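Local coordinates for protein tRNA (adenine-N(1)-)-methyltransferase (Thermus thermophilus, PDB 2PWY) that catalyses the S-adenosyl-L-methionine-dependent methylation of adenosine 58 of tRNA at N1 and is required for growth at extreme temperatures, at residues N140-W145 / V150-G155; W226-V231 / F240-H245; L10-R15 / G28-H33. All blocks are in the same frame, centred on the assembly; numbering follows the deposited sequence.

Contact 1: residues N140-W145 / V150-G155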
loop_
_atom_site.group_PDB
_atom_site.type_symbol
_atom_site.label_atom_id
_atom_site.label_comp_id
_atom_site.label_asym_id
_atom_site.label_seq_id
_atom_site.Cartn_x
_atom_site.Cartn_y
_atom_site.Cartn_z
ATOM N N ASN A 140 -31.444 -5.196 -10.778
ATOM C CA ASN A 140 -30.065 -5.683 -10.789
ATOM C C ASN A 140 -29.939 -7.026 -10.074
ATOM O O ASN A 140 -29.289 -7.947 -10.579
ATOM C CB ASN A 140 -29.122 -4.652 -10.165
ATOM C CG ASN A 140 -28.841 -3.472 -11.088
ATOM O OD1 ASN A 140 -29.133 -3.509 -12.288
ATOM N ND2 ASN A 140 -28.260 -2.423 -10.531
ATOM N N VAL A 141 -30.586 -7.135 -8.910
ATOM C CA VAL A 141 -30.547 -8.361 -8.113
ATOM C C VAL A 141 -31.254 -9.496 -8.859
ATOM O O VAL A 141 -30.729 -10.602 -8.995
ATOM C CB VAL A 141 -31.184 -8.139 -6.718
ATOM C CG1 VAL A 141 -31.325 -9.457 -5.944
ATOM C CG2 VAL A 141 -30.349 -7.127 -5.928
ATOM N N ARG A 142 -32.451 -9.204 -9.356
ATOM C CA ARG A 142 -33.269 -10.254 -9.942
ATOM C C ARG A 142 -32.680 -10.794 -11.249
ATOM O O ARG A 142 -32.849 -11.977 -11.563
ATOM C CB ARG A 142 -34.721 -9.793 -10.063
ATOM C CG ARG A 142 -35.354 -9.685 -8.671
ATOM C CD ARG A 142 -36.534 -8.722 -8.578
ATOM N NE ARG A 142 -37.039 -8.699 -7.201
ATOM C CZ ARG A 142 -38.045 -7.946 -6.769
ATOM N NH1 ARG A 142 -38.685 -7.128 -7.597
ATOM N NH2 ARG A 142 -38.413 -8.015 -5.495
ATOM N N ALA A 143 -31.942 -9.946 -11.966
ATOM C CA ALA A 143 -31.323 -10.320 -13.242
ATOM C C ALA A 143 -30.170 -11.305 -13.067
ATOM O O ALA A 143 -29.767 -11.982 -14.025
ATOM C CB ALA A 143 -30.840 -9.072 -13.984
ATOM N N PHE A 144 -29.643 -11.384 -11.843
ATOM C CA PHE A 144 -28.436 -12.162 -11.563
ATOM C C PHE A 144 -28.680 -13.310 -10.586
ATOM O O PHE A 144 -27.946 -14.304 -10.598
ATOM C CB PHE A 144 -27.375 -11.230 -10.973
ATOM C CG PHE A 144 -25.991 -11.804 -10.968
ATOM C CD1 PHE A 144 -25.222 -11.807 -12.132
ATOM C CD2 PHE A 144 -25.439 -12.323 -9.801
ATOM C CE1 PHE A 144 -23.918 -12.325 -12.132
ATOM C CE2 PHE A 144 -24.146 -12.850 -9.803
ATOM C CZ PHE A 144 -23.385 -12.840 -10.970
ATOM N N TRP A 145 -29.720 -13.176 -9.766
ATOM C CA TRP A 145 -29.927 -14.022 -8.594
ATOM C C TRP A 145 -31.410 -14.321 -8.447
ATOM O O TRP A 145 -32.220 -13.400 -8.288
ATOM C CB TRP A 145 -29.416 -13.256 -7.372
ATOM C CG TRP A 145 -29.574 -13.885 -6.000
ATOM C CD1 TRP A 145 -30.426 -13.470 -5.025
ATOM C CD2 TRP A 145 -28.811 -14.972 -5.432
ATOM N NE1 TRP A 145 -30.260 -14.224 -3.885
ATOM C CE2 TRP A 145 -29.280 -15.156 -4.106
ATOM C CE3 TRP A 145 -27.789 -15.803 -5.909
ATOM C CZ2 TRP A 145 -28.779 -16.147 -3.261
ATOM C CZ3 TRP A 145 -27.281 -16.803 -5.058
ATOM C CH2 TRP A 145 -27.779 -16.952 -3.740
ATOM N N VAL A 150 -34.112 -12.239 -0.355
ATOM C CA VAL A 150 -34.010 -10.806 -0.090
ATOM C C VAL A 150 -35.397 -10.204 0.083
ATOM O O VAL A 150 -36.247 -10.339 -0.805
ATOM C CB VAL A 150 -33.286 -10.041 -1.237
ATOM C CG1 VAL A 150 -33.094 -8.587 -0.846
ATOM C CG2 VAL A 150 -31.932 -10.684 -1.561
ATOM N N ARG A 151 -35.619 -9.542 1.218
ATOM C CA ARG A 151 -36.850 -8.764 1.428
ATOM C C ARG A 151 -36.508 -7.287 1.302
ATOM O O ARG A 151 -35.768 -6.749 2.130
ATOM C CB ARG A 151 -37.490 -9.091 2.780
ATOM C CG ARG A 151 -38.913 -8.528 2.936
ATOM C CD ARG A 151 -39.621 -8.956 4.235
ATOM N NE ARG A 151 -39.761 -10.409 4.373
ATOM C CZ ARG A 151 -39.432 -11.107 5.460
ATOM N NH1 ARG A 151 -38.961 -10.499 6.541
ATOM N NH2 ARG A 151 -39.597 -12.426 5.475
ATOM N N PHE A 152 -37.016 -6.649 0.245
ATOM C CA PHE A 152 -36.740 -5.239 -0.020
ATOM C C PHE A 152 -37.796 -4.385 0.656
ATOM O O PHE A 152 -38.975 -4.752 0.667
ATOM C CB PHE A 152 -36.780 -4.937 -1.526
ATOM C CG PHE A 152 -35.720 -5.639 -2.337
ATOM C CD1 PHE A 152 -34.425 -5.120 -2.416
ATOM C CD2 PHE A 152 -36.032 -6.781 -3.083
ATOM C CE1 PHE A 152 -33.434 -5.753 -3.200
ATOM C CE2 PHE A 152 -35.053 -7.420 -3.864
ATOM C CZ PHE A 152 -33.755 -6.904 -3.926
ATOM N N HIS A 153 -37.368 -3.247 1.201
ATOM C CA HIS A 153 -38.266 -2.279 1.833
ATOM C C HIS A 153 -38.002 -0.878 1.321
ATOM O O HIS A 153 -36.846 -0.411 1.302
ATOM C CB HIS A 153 -38.087 -2.266 3.351
ATOM C CG HIS A 153 -38.315 -3.592 4.001
ATOM N ND1 HIS A 153 -37.330 -4.550 4.106
ATOM C CD2 HIS A 153 -39.416 -4.115 4.589
ATOM C CE1 HIS A 153 -37.815 -5.608 4.730
ATOM N NE2 HIS A 153 -39.080 -5.373 5.026
ATOM N N LEU A 154 -39.076 -0.205 0.914
ATOM C CA LEU A 154 -38.991 1.200 0.527
ATOM C C LEU A 154 -39.205 2.051 1.768
ATOM O O LEU A 154 -40.279 2.018 2.380
ATOM C CB LEU A 154 -40.039 1.553 -0.525
ATOM C CG LEU A 154 -40.103 3.026 -0.929
ATOM C CD1 LEU A 154 -38.843 3.455 -1.664
ATOM C CD2 LEU A 154 -41.339 3.257 -1.795
ATOM N N GLY A 155 -38.179 2.800 2.143
ATOM C CA GLY A 155 -38.260 3.640 3.335
ATOM C C GLY A 155 -36.928 3.828 4.022
ATOM O O GLY A 155 -35.938 3.177 3.682
#
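Phe-152, on strand 150-154, turns the CZ edge of its ring to helix 131-144, where Val-141 and Arg-142 receive it. Val-141 and Phe-152 approach from opposite directions. The methyl CG2 of Val-141 lies near the plane of the ring, at its edge, 4.0 Å from Phe-152 CZ. CG1 of Val-141 is anti to the backbone N (chi1 172°), which places CG2 anti to the carbonyl carbon; CB and both methyls of Val-141 all lie 4.0-4.1 Å from Phe-152 CZ.

The Arg-142 chain, extended from CG to NE, slides past the phenyl ring in the opposite sense and brings Arg-142 NH2 to 3.6 Å from Phe-152 CD2. The guanidinium stands almost perpendicular to the ring, the planes 86° apart, and the approach is oblique. On its own strand, Val-150 lays CG1 over one face of the same ring, offset toward the rim, while Leu-134 and Glu-138 of the helix also touch Phe-152.

The contact closes the beta-alpha-beta unit of strand 123-128, helix 131-144 and strand 150-154 in the Rossmann-like methyltransferase domain; Gly-155, just beyond the strand, touches the bound S-adenosyl-L-homocysteine. No hydrogen bond crosses between the segments, and the join rests on apolar contact around the buried Val-141, to which the guanidinium of the exposed Arg-142 probably adds some electrostatic attraction.

Contact 2: residues W226-V231 / F240-H245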
loop_
_atom_site.group_PDB
_atom_site.type_symbol
_atom_site.label_atom_id
_atom_site.label_comp_id
_atom_site.label_asym_id
_atom_site.label_seq_id
_atom_site.Cartn_x
_atom_site.Cartn_y
_atom_site.Cartn_z
ATOM N N TRP A 226 -6.778 -4.234 -3.116
ATOM C CA TRP A 226 -6.453 -5.349 -4.009
ATOM C C TRP A 226 -5.510 -4.774 -5.054
ATOM O O TRP A 226 -5.936 -4.113 -6.021
ATOM C CB TRP A 226 -7.699 -5.948 -4.662
ATOM C CG TRP A 226 -8.562 -6.828 -3.768
ATOM C CD1 TRP A 226 -8.475 -6.985 -2.413
ATOM C CD2 TRP A 226 -9.669 -7.639 -4.197
ATOM N NE1 TRP A 226 -9.457 -7.857 -1.972
ATOM C CE2 TRP A 226 -10.198 -8.270 -3.049
ATOM C CE3 TRP A 226 -10.262 -7.889 -5.445
ATOM C CZ2 TRP A 226 -11.299 -9.145 -3.112
ATOM C CZ3 TRP A 226 -11.350 -8.765 -5.511
ATOM C CH2 TRP A 226 -11.856 -9.375 -4.351
ATOM N N ARG A 227 -4.223 -4.994 -4.822
ATOM C CA ARG A 227 -3.168 -4.440 -5.660
ATOM C C ARG A 227 -2.962 -5.364 -6.840
ATOM O O ARG A 227 -2.407 -6.455 -6.694
ATOM C CB ARG A 227 -1.889 -4.299 -4.837
ATOM C CG ARG A 227 -0.710 -3.683 -5.561
ATOM C CD ARG A 227 0.433 -3.482 -4.544
ATOM N NE ARG A 227 1.689 -2.966 -5.112
ATOM C CZ ARG A 227 1.850 -1.749 -5.636
ATOM N NH1 ARG A 227 0.828 -0.895 -5.726
ATOM N NH2 ARG A 227 3.037 -1.395 -6.099
ATOM N N GLU A 228 -3.437 -4.924 -8.000
ATOM C CA GLU A 228 -3.365 -5.715 -9.231
ATOM C C GLU A 228 -1.994 -5.642 -9.891
ATOM O O GLU A 228 -1.360 -4.580 -9.911
ATOM C CB GLU A 228 -4.429 -5.239 -10.222
ATOM C CG GLU A 228 -5.846 -5.201 -9.639
ATOM C CD GLU A 228 -6.536 -6.551 -9.629
ATOM O OE1 GLU A 228 -6.048 -7.496 -10.285
ATOM O OE2 GLU A 228 -7.592 -6.657 -8.962
ATOM N N TRP A 229 -1.548 -6.779 -10.417
ATOM C CA TRP A 229 -0.347 -6.845 -11.228
ATOM C C TRP A 229 -0.686 -7.022 -12.697
ATOM O O TRP A 229 -1.716 -7.637 -13.050
ATOM C CB TRP A 229 0.554 -8.009 -10.777
ATOM C CG TRP A 229 1.319 -7.772 -9.512
ATOM C CD1 TRP A 229 0.812 -7.468 -8.271
ATOM C CD2 TRP A 229 2.738 -7.846 -9.361
ATOM N NE1 TRP A 229 1.843 -7.357 -7.358
ATOM C CE2 TRP A 229 3.032 -7.579 -8.001
ATOM C CE3 TRP A 229 3.793 -8.131 -10.241
ATOM C CZ2 TRP A 229 4.350 -7.567 -7.506
ATOM C CZ3 TRP A 229 5.102 -8.110 -9.750
ATOM C CH2 TRP A 229 5.362 -7.830 -8.395
ATOM N N GLU A 230 0.188 -6.481 -13.544
ATOM C CA GLU A 230 0.167 -6.769 -14.970
ATOM C C GLU A 230 1.258 -7.786 -15.232
ATOM O O GLU A 230 2.438 -7.521 -14.985
ATOM C CB GLU A 230 0.447 -5.516 -15.787
ATOM C CG GLU A 230 0.562 -5.820 -17.285
ATOM C CD GLU A 230 0.790 -4.591 -18.140
ATOM O OE1 GLU A 230 0.793 -3.463 -17.585
ATOM O OE2 GLU A 230 0.960 -4.757 -19.375
ATOM N N VAL A 231 0.870 -8.963 -15.713
ATOM C CA VAL A 231 1.836 -10.007 -16.000
ATOM C C VAL A 231 1.590 -10.525 -17.408
ATOM O O VAL A 231 0.557 -11.137 -17.681
ATOM C CB VAL A 231 1.773 -11.163 -14.973
ATOM C CG1 VAL A 231 2.791 -12.261 -15.320
ATOM C CG2 VAL A 231 2.019 -10.640 -13.560
ATOM N N PHE A 240 0.449 0.075 -13.295
ATOM C CA PHE A 240 0.914 1.455 -13.188
ATOM C C PHE A 240 -0.163 2.360 -12.594
ATOM O O PHE A 240 0.143 3.273 -11.811
ATOM C CB PHE A 240 1.389 1.982 -14.556
ATOM C CG PHE A 240 2.639 1.304 -15.076
ATOM C CD1 PHE A 240 3.757 1.130 -14.256
ATOM C CD2 PHE A 240 2.704 0.864 -16.397
ATOM C CE1 PHE A 240 4.911 0.511 -14.737
ATOM C CE2 PHE A 240 3.854 0.249 -16.892
ATOM C CZ PHE A 240 4.964 0.077 -16.058
ATOM N N GLN A 241 -1.413 2.083 -12.960
ATOM C CA GLN A 241 -2.574 2.792 -12.435
ATOM C C GLN A 241 -3.475 1.838 -11.640
ATOM O O GLN A 241 -3.926 0.820 -12.172
ATOM C CB GLN A 241 -3.360 3.438 -13.586
ATOM N N GLN A 242 -3.725 2.180 -10.373
ATOM C CA GLN A 242 -4.584 1.384 -9.484
ATOM C C GLN A 242 -5.765 2.214 -8.998
ATOM O O GLN A 242 -5.677 3.446 -8.925
ATOM C CB GLN A 242 -3.827 0.935 -8.226
ATOM C CG GLN A 242 -2.520 0.193 -8.450
ATOM C CD GLN A 242 -2.679 -1.311 -8.590
ATOM O OE1 GLN A 242 -3.702 -1.905 -8.207
ATOM N NE2 GLN A 242 -1.647 -1.941 -9.132
ATOM N N VAL A 243 -6.848 1.530 -8.632
ATOM C CA VAL A 243 -7.871 2.124 -7.769
ATOM C C VAL A 243 -7.169 2.321 -6.430
ATOM O O VAL A 243 -6.799 1.344 -5.777
ATOM C CB VAL A 243 -9.103 1.191 -7.585
ATOM C CG1 VAL A 243 -10.144 1.837 -6.666
ATOM C CG2 VAL A 243 -9.736 0.845 -8.932
ATOM N N GLY A 244 -6.944 3.573 -6.045
ATOM C CA GLY A 244 -6.191 3.882 -4.820
ATOM C C GLY A 244 -7.021 3.797 -3.552
ATOM O O GLY A 244 -6.519 3.452 -2.470
ATOM N N HIS A 245 -8.302 4.112 -3.685
ATOM C CA HIS A 245 -9.184 4.167 -2.527
ATOM C C HIS A 245 -10.611 4.065 -3.012
ATOM O O HIS A 245 -10.938 4.561 -4.091
ATOM C CB HIS A 245 -8.987 5.490 -1.782
ATOM C CG HIS A 245 -9.894 5.660 -0.605
ATOM N ND1 HIS A 245 -9.738 4.948 0.564
ATOM C CD2 HIS A 245 -10.966 6.464 -0.418
ATOM C CE1 HIS A 245 -10.679 5.304 1.422
ATOM N NE2 HIS A 245 -11.436 6.223 0.850
HETATM O O HOH W 1 -7.479 -1.761 -4.404
HETATM O O HOH W 2 -0.060 -1.386 -15.898
#
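Gln-242 reaches across from strand 235-243 and pairs its side-chain amide with the backbone of Glu-228, using both ends of the amide. Gln-242 OE1 accepts from Glu-228 N at 3.0 Å, while Gln-242 NE2 donates to Glu-228 O at 2.8 Å with an N-H...O angle of 161°. Both bonds lie in the plane of the accepting carbonyl and fall on a lone pair; Glu-228 O is also nearly in the amide plane of Gln-242, so two bonds fix the rotation of the flat group. The bend of the glutamine at chi2 (-89°) turns the amide along the facing strand. NE2 has a second acceptor, Arg-239 O, in its own strand. Were Gln-242 an alanine, Glu-228 N and O would probably lose these amide partners, Arg-239 O would lose its side-chain donor, and a gap would open between the strands.

Two waters extend the bridging. Water 1 accepts from Trp-226 N at 2.9 Å and reaches Val-243 O only weakly. Water 2 donates to Glu-230 OE1 at 2.8 Å and accepts from Phe-240 N at 3.0 Å.

The neighbouring charged ends are held by other chains. Arg-227 passes the glutamine at about a right angle, its CG 4.1 Å from Gln-242 NE2, and forms a salt bridge with Glu-223 of the third subunit; Glu-228 forms one with Arg-220 of the second.

Where the hairpin strands diverge, a side-chain amide and water thus supply the polar partners between them, while charged pairs and antiparallel strand pairing with the second and third subunits tie this hairpin into the tetramer.

Contact 3: residues L10-R15 / G28-H33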
loop_
_atom_site.group_PDB
_atom_site.type_symbol
_atom_site.label_atom_id
_atom_site.label_comp_id
_atom_site.label_asym_id
_atom_site.label_seq_id
_atom_site.Cartn_x
_atom_site.Cartn_y
_atom_site.Cartn_z
ATOM N N LEU A 10 -24.690 -12.528 -20.095
ATOM C CA LEU A 10 -23.352 -12.880 -20.529
ATOM C C LEU A 10 -22.456 -11.660 -20.439
ATOM O O LEU A 10 -22.935 -10.535 -20.470
ATOM C CB LEU A 10 -23.386 -13.383 -21.978
ATOM C CG LEU A 10 -24.192 -14.660 -22.231
ATOM C CD1 LEU A 10 -24.333 -14.856 -23.726
ATOM C CD2 LEU A 10 -23.530 -15.875 -21.573
ATOM N N LEU A 11 -21.156 -11.889 -20.309
ATOM C CA LEU A 11 -20.179 -10.819 -20.429
ATOM C C LEU A 11 -19.290 -11.154 -21.615
ATOM O O LEU A 11 -18.710 -12.241 -21.678
ATOM C CB LEU A 11 -19.346 -10.667 -19.149
ATOM C CG LEU A 11 -18.371 -9.485 -19.119
ATOM C CD1 LEU A 11 -19.136 -8.238 -18.724
ATOM C CD2 LEU A 11 -17.219 -9.747 -18.146
ATOM N N LEU A 12 -19.221 -10.223 -22.555
ATOM C CA LEU A 12 -18.384 -10.363 -23.733
ATOM C C LEU A 12 -17.144 -9.499 -23.559
ATOM O O LEU A 12 -17.228 -8.387 -23.028
ATOM C CB LEU A 12 -19.147 -9.922 -24.985
ATOM C CG LEU A 12 -20.538 -10.522 -25.224
ATOM C CD1 LEU A 12 -21.090 -10.032 -26.563
ATOM C CD2 LEU A 12 -20.505 -12.056 -25.159
ATOM N N LYS A 13 -15.997 -10.024 -23.981
ATOM C CA LYS A 13 -14.762 -9.240 -24.041
ATOM C C LYS A 13 -14.173 -9.304 -25.446
ATOM O O LYS A 13 -14.096 -10.389 -26.060
ATOM C CB LYS A 13 -13.724 -9.729 -23.029
ATOM C CG LYS A 13 -14.109 -9.517 -21.561
ATOM C CD LYS A 13 -12.898 -9.649 -20.618
ATOM C CE LYS A 13 -12.553 -11.122 -20.300
ATOM N NZ LYS A 13 -11.581 -11.314 -19.160
ATOM N N ASP A 14 -13.762 -8.148 -25.962
ATOM C CA ASP A 14 -13.109 -8.099 -27.266
ATOM C C ASP A 14 -11.587 -8.166 -27.101
ATOM O O ASP A 14 -11.093 -8.264 -25.971
ATOM C CB ASP A 14 -13.589 -6.888 -28.094
ATOM C CG ASP A 14 -13.268 -5.542 -27.443
ATOM O OD1 ASP A 14 -12.329 -5.448 -26.622
ATOM O OD2 ASP A 14 -13.962 -4.559 -27.787
ATOM N N ARG A 15 -10.847 -8.137 -28.211
ATOM C CA ARG A 15 -9.391 -8.283 -28.161
ATOM C C ARG A 15 -8.687 -7.128 -27.433
ATOM O O ARG A 15 -7.606 -7.312 -26.880
ATOM C CB ARG A 15 -8.806 -8.488 -29.564
ATOM N N GLY A 28 -32.212 -10.972 -30.825
ATOM C CA GLY A 28 -31.318 -9.919 -30.344
ATOM C C GLY A 28 -30.003 -9.900 -31.102
ATOM O O GLY A 28 -29.544 -10.930 -31.597
ATOM N N VAL A 29 -29.400 -8.719 -31.189
ATOM C CA VAL A 29 -28.129 -8.546 -31.885
ATOM C C VAL A 29 -27.194 -7.686 -31.042
ATOM O O VAL A 29 -27.577 -6.609 -30.569
ATOM C CB VAL A 29 -28.327 -7.896 -33.283
ATOM C CG1 VAL A 29 -26.993 -7.538 -33.919
ATOM C CG2 VAL A 29 -29.149 -8.815 -34.200
ATOM N N PHE A 30 -25.972 -8.174 -30.849
ATOM C CA PHE A 30 -24.927 -7.406 -30.186
ATOM C C PHE A 30 -24.197 -6.612 -31.246
ATOM O O PHE A 30 -23.672 -7.184 -32.198
ATOM C CB PHE A 30 -23.944 -8.336 -29.448
ATOM C CG PHE A 30 -22.765 -7.614 -28.839
ATOM C CD1 PHE A 30 -22.939 -6.796 -27.727
ATOM C CD2 PHE A 30 -21.488 -7.744 -29.385
ATOM C CE1 PHE A 30 -21.859 -6.120 -27.156
ATOM C CE2 PHE A 30 -20.393 -7.068 -28.818
ATOM C CZ PHE A 30 -20.585 -6.258 -27.710
ATOM N N HIS A 31 -24.168 -5.292 -31.085
ATOM C CA HIS A 31 -23.511 -4.421 -32.052
ATOM C C HIS A 31 -22.105 -4.097 -31.594
ATOM O O HIS A 31 -21.869 -3.839 -30.411
ATOM C CB HIS A 31 -24.322 -3.142 -32.276
ATOM C CG HIS A 31 -25.696 -3.398 -32.810
ATOM N ND1 HIS A 31 -25.947 -3.599 -34.150
ATOM C CD2 HIS A 31 -26.890 -3.517 -32.180
ATOM C CE1 HIS A 31 -27.240 -3.818 -34.326
ATOM N NE2 HIS A 31 -27.833 -3.777 -33.147
ATOM N N HIS A 32 -21.168 -4.129 -32.538
ATOM C CA HIS A 32 -19.754 -3.932 -32.237
ATOM C C HIS A 32 -19.041 -3.499 -33.508
ATOM O O HIS A 32 -19.402 -3.950 -34.600
ATOM C CB HIS A 32 -19.147 -5.229 -31.693
ATOM C CG HIS A 32 -17.770 -5.066 -31.141
ATOM N ND1 HIS A 32 -16.639 -5.161 -31.926
ATOM C CD2 HIS A 32 -17.336 -4.815 -29.884
ATOM C CE1 HIS A 32 -15.569 -4.976 -31.174
ATOM N NE2 HIS A 32 -15.965 -4.767 -29.930
ATOM N N HIS A 33 -18.026 -2.646 -33.365
ATOM C CA HIS A 33 -17.396 -1.999 -34.527
ATOM C C HIS A 33 -16.750 -2.945 -35.556
ATOM O O HIS A 33 -16.685 -2.624 -36.750
ATOM C CB HIS A 33 -16.449 -0.859 -34.108
ATOM C CG HIS A 33 -15.128 -1.318 -33.568
ATOM N ND1 HIS A 33 -14.979 -1.845 -32.301
ATOM C CD2 HIS A 33 -13.886 -1.293 -34.113
ATOM C CE1 HIS A 33 -13.706 -2.142 -32.097
ATOM N NE2 HIS A 33 -13.022 -1.816 -33.180
#
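Leu-12 and Phe-30 make the apolar half of this contact, Asp-14 and His-32 the polar half. In the first, Leu-12 sets its methyl CD1 squarely over one face of the phenyl ring, 3.6 Å from the centroid of the Phe-30 ring and almost on the ring normal, a CH-pi contact. The side chains come from opposite directions, and Leu-12 CD1 stands at nearly equal distances from all six ring carbons, the nearest being Phe-30 CD2 at 3.7 Å. With CG anti to the backbone N (chi1 175°), the Phe-30 ring swings across toward strand 10-13. Tyr-20 meets Phe-30 edge-to-face, and Leu-59 and Val-22 pack against it as well.

In the polar half, His-32 NE2 donates to Asp-14 OD2 at 2.9 Å with an almost straight N-H...O angle of 168°. The carboxylate oxygen lies close to the imidazole plane and accepts the N-H on its anti lone pair, while the carboxylate itself is turned 72° from the ring. The same OD2 is hydrogen-bonded to Tyr-20 OH, and OD1 to Arg-18 N, so both oxygens of this buried acid are satisfied. These bonds would tend to favour the charged form of Asp-14, though nearby Glu-57 may oppose this.

The two pairs, two residues apart on each segment, hold the segment containing strand 29-30 against the four-stranded antiparallel sheet that includes strands 10-13, 19-22 and 58-62. A His-carboxylate hydrogen bond beside an aliphatic-aromatic contact thus packs a short strand onto the sheet of the small N-terminal domain, which may take part in tRNA recognition.

Along the chain contact 3 comes first, then contact 1, then contact 2, each closing before the next opens. Contact 3 belongs to the small N-terminal domain; the other two lie in the large catalytic domain and reach the same eight-stranded mixed sheet. Strand 150-154 of contact 1 and strand 235-243 of contact 2 are its outermost strands within the chain, and the two contacts fall on opposite sides of the chain's centre, their centres about 31 Å apart. Contact 3 is about 27 Å from contact 1 and about 26 Å from contact 2, centre to centre. None touch: together they sample the cofactor-binding fold, the hairpin involved in tetramer assembly and the N-terminal domain.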